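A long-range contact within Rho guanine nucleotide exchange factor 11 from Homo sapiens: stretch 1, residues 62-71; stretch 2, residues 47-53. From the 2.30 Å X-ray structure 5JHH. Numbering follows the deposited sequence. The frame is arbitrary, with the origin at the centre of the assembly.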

# COMPACT_ATOMS: atom_id res chain seq x y z
N GLU A 62 -26.02 2.13 -5.55
CA GLU A 62 -24.73 2.75 -5.27
C GLU A 62 -24.29 2.49 -3.86
O GLU A 62 -23.13 2.22 -3.63
CB GLU A 62 -24.73 4.26 -5.53
CG GLU A 62 -24.62 4.64 -6.99
CD GLU A 62 -24.88 6.14 -7.24
OE1 GLU A 62 -24.61 6.99 -6.34
OE2 GLU A 62 -25.37 6.44 -8.37
N LEU A 63 -25.19 2.64 -2.91
CA LEU A 63 -24.84 2.45 -1.54
C LEU A 63 -24.30 1.00 -1.31
O LEU A 63 -23.33 0.78 -0.59
CB LEU A 63 -26.05 2.73 -0.67
CG LEU A 63 -25.82 2.72 0.82
CD1 LEU A 63 -24.78 3.76 1.23
CD2 LEU A 63 -27.13 2.92 1.52
N ALA A 64 -24.89 0.02 -1.98
CA ALA A 64 -24.45 -1.36 -1.77
C ALA A 64 -23.04 -1.53 -2.28
O ALA A 64 -22.29 -2.34 -1.73
CB ALA A 64 -25.38 -2.38 -2.44
N ARG A 65 -22.64 -0.75 -3.29
CA ARG A 65 -21.29 -0.89 -3.78
C ARG A 65 -20.28 -0.24 -2.85
O ARG A 65 -19.13 -0.66 -2.79
CB ARG A 65 -21.15 -0.42 -5.25
CG ARG A 65 -21.71 -1.50 -6.19
CD ARG A 65 -21.59 -1.20 -7.68
NE ARG A 65 -22.32 0.00 -8.04
CZ ARG A 65 -23.47 0.04 -8.73
NH1 ARG A 65 -24.04 -1.07 -9.18
NH2 ARG A 65 -24.05 1.21 -9.00
N LEU A 66 -20.70 0.78 -2.12
CA LEU A 66 -19.83 1.47 -1.20
C LEU A 66 -19.72 0.69 0.14
O LEU A 66 -18.68 0.63 0.70
CB LEU A 66 -20.38 2.86 -0.95
CG LEU A 66 -19.71 3.62 0.18
CD1 LEU A 66 -18.28 3.92 -0.18
CD2 LEU A 66 -20.46 4.92 0.42
N PHE A 67 -20.82 0.14 0.60
CA PHE A 67 -20.93 -0.63 1.82
C PHE A 67 -21.58 -1.98 1.52
O PHE A 67 -22.72 -2.20 1.78
CB PHE A 67 -21.76 0.08 2.87
CG PHE A 67 -21.15 1.28 3.46
CD1 PHE A 67 -20.12 1.18 4.33
CD2 PHE A 67 -21.64 2.51 3.17
CE1 PHE A 67 -19.59 2.29 4.89
CE2 PHE A 67 -21.10 3.62 3.72
CZ PHE A 67 -20.07 3.51 4.58
N PRO A 68 -20.74 -2.92 0.90
CA PRO A 68 -21.39 -4.17 0.51
C PRO A 68 -21.95 -5.07 1.58
O PRO A 68 -22.96 -5.67 1.36
CB PRO A 68 -20.30 -4.93 -0.20
CG PRO A 68 -19.43 -3.92 -0.72
CD PRO A 68 -19.28 -3.03 0.40
N ASN A 69 -21.26 -5.21 2.69
CA ASN A 69 -21.52 -6.25 3.63
C ASN A 69 -21.01 -5.86 5.00
O ASN A 69 -20.37 -6.60 5.66
CB ASN A 69 -20.80 -7.50 3.16
CG ASN A 69 -19.33 -7.28 2.99
OD1 ASN A 69 -18.87 -6.19 2.99
ND2 ASN A 69 -18.61 -8.31 2.83
N LEU A 70 -21.34 -4.65 5.38
CA LEU A 70 -20.86 -4.08 6.61
C LEU A 70 -21.31 -4.81 7.86
O LEU A 70 -20.53 -5.04 8.73
CB LEU A 70 -21.22 -2.60 6.67
CG LEU A 70 -20.66 -1.78 7.82
CD1 LEU A 70 -19.18 -1.91 7.94
CD2 LEU A 70 -21.02 -0.33 7.76
N PRO A 71 -22.68 -5.17 7.89
CA PRO A 71 -23.06 -5.88 9.11
C PRO A 71 -22.37 -7.20 9.29
O PRO A 71 -22.15 -7.58 10.39
CB PRO A 71 -24.55 -6.10 8.95
CG PRO A 71 -25.00 -5.06 8.06
CD PRO A 71 -23.96 -5.00 7.06
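Stretch 2 (47-53) IFYQRMK

Two helical segments that run in opposite directions can pack without a single hydrogen bond between them, provided their side-chain rotamers bring complementary apolar surfaces together. Stretch 2 of this exchange factor illustrates the principle. Residues 47-53 are helical throughout, with a wider pi-type turn at 47-49, and the helix extends beyond both ends of the stretch. Its axis runs nearly antiparallel to that of helix 62-66, at 167° between N-to-C directions, with a closest approach of 11.0 Å. The order of the nearest CA pairs reflects this direction: L63 CA lies 7.4 Å from K53 CA, whereas F67 CA, just past the helix end, lies 7.1 Å from Y49 CA. An axis separation of this size leaves room for large side chains, and Y49, L63, F67 and M52 account for most of the 376 Å² buried in total.

Y49 is the centrepiece. Its CA-to-CB bond points toward stretch 1, and a t rotamer at chi1 (176°), with chi2 at 62°, brings the ring to L63 and F67. Y49 CE1 comes within 4.0 Å of L63 CG, and Y49 CD1 within 3.4 Å of F67 CD2. The two aromatic rings form an offset edge-to-face pair, the edge of Y49 directed at the face of F67, with centroids 5.2 Å apart and planes at 61°. The same face of a ring can also receive an aliphatic carbon: Y49 CB stands 3.9 Å from the centroid of the F67 ring, only 9° off its normal, in a CH-pi contact. L70, t at chi1 and p at chi2, brings its CD2 to 3.9 Å from Y49 CB.

F67 is the first residue to leave helical phi/psi, yet its amide still bonds to the chain behind it, F67 N to L63 O at 2.9 Å. Its m rotamer, with chi2 at -73°, turns one face of the ring to Y49 and its edge to M52. M52 is extended beyond an m chi1, with chi2 and chi3 both t. Its sulfur meets the edge of the F67 ring, M52 SD lying 4.1 Å from F67 CE2, and also packs 3.9 Å from L63 CD1 and 4.2 Å from L66 CD2. Both leucines adopt the common t, p combination.

L63 CD2 also rests 3.7 Å from K53 CA. The lysine chain, off-well at chi2 and chi3, carries its amine back one turn to a weak hydrogen bond, K53 NZ to Y49 OH at 2.9 Å, within stretch 2.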

# COMPACT_ATOMS: atom_id res chain seq x y z
N ILE A 47 -22.67 6.50 11.73
CA ILE A 47 -22.59 7.88 11.27
C ILE A 47 -22.82 7.98 9.76
O ILE A 47 -23.36 9.00 9.30
CB ILE A 47 -21.22 8.52 11.59
CG1 ILE A 47 -20.95 8.54 13.10
CG2 ILE A 47 -21.13 9.93 11.06
CD1 ILE A 47 -22.00 9.27 13.92
N PHE A 48 -22.45 6.95 9.00
CA PHE A 48 -22.52 7.04 7.56
C PHE A 48 -23.56 6.11 6.96
O PHE A 48 -24.57 6.55 6.40
CB PHE A 48 -21.14 6.79 6.96
CG PHE A 48 -20.11 7.84 7.31
CD1 PHE A 48 -20.05 9.03 6.63
CD2 PHE A 48 -19.26 7.67 8.38
CE1 PHE A 48 -19.14 10.01 6.97
CE2 PHE A 48 -18.30 8.61 8.69
CZ PHE A 48 -18.26 9.80 8.02
N TYR A 49 -23.31 4.82 7.05
CA TYR A 49 -24.08 3.82 6.33
C TYR A 49 -25.57 3.89 6.61
O TYR A 49 -26.37 4.06 5.69
CB TYR A 49 -23.57 2.40 6.62
CG TYR A 49 -24.41 1.35 5.94
CD1 TYR A 49 -24.52 1.28 4.58
CD2 TYR A 49 -25.14 0.43 6.70
CE1 TYR A 49 -25.33 0.32 3.95
CE2 TYR A 49 -25.94 -0.53 6.11
CZ TYR A 49 -26.03 -0.59 4.73
OH TYR A 49 -26.80 -1.55 4.18
N GLN A 50 -25.93 3.83 7.88
CA GLN A 50 -27.35 3.80 8.28
C GLN A 50 -28.06 5.08 7.96
O GLN A 50 -29.22 5.06 7.55
CB GLN A 50 -27.54 3.51 9.75
CG GLN A 50 -27.00 2.16 10.16
CD GLN A 50 -27.77 0.99 9.59
OE1 GLN A 50 -28.93 1.11 9.22
NE2 GLN A 50 -27.10 -0.14 9.48
N ARG A 51 -27.36 6.20 8.08
CA ARG A 51 -27.96 7.48 7.72
C ARG A 51 -28.08 7.65 6.22
O ARG A 51 -29.08 8.18 5.72
CB ARG A 51 -27.21 8.63 8.34
CG ARG A 51 -27.24 8.68 9.87
CD ARG A 51 -26.59 9.97 10.38
NE ARG A 51 -27.30 11.12 9.79
CZ ARG A 51 -26.76 12.30 9.46
NH1 ARG A 51 -25.45 12.55 9.62
NH2 ARG A 51 -27.55 13.23 8.92
N MET A 52 -27.11 7.18 5.46
CA MET A 52 -27.22 7.31 4.01
C MET A 52 -28.42 6.51 3.54
O MET A 52 -29.08 6.87 2.59
CB MET A 52 -25.97 6.78 3.32
CG MET A 52 -24.74 7.62 3.59
SD MET A 52 -23.29 6.96 2.78
CE MET A 52 -22.07 8.17 3.26
N LYS A 53 -28.59 5.36 4.16
CA LYS A 53 -29.63 4.44 3.78
C LYS A 53 -30.97 5.01 4.18
O LYS A 53 -31.85 5.10 3.36
CB LYS A 53 -29.42 3.13 4.51
CG LYS A 53 -30.26 1.98 3.97
CD LYS A 53 -30.85 1.17 5.10
CE LYS A 53 -30.77 -0.31 4.82
NZ LYS A 53 -29.38 -0.77 5.12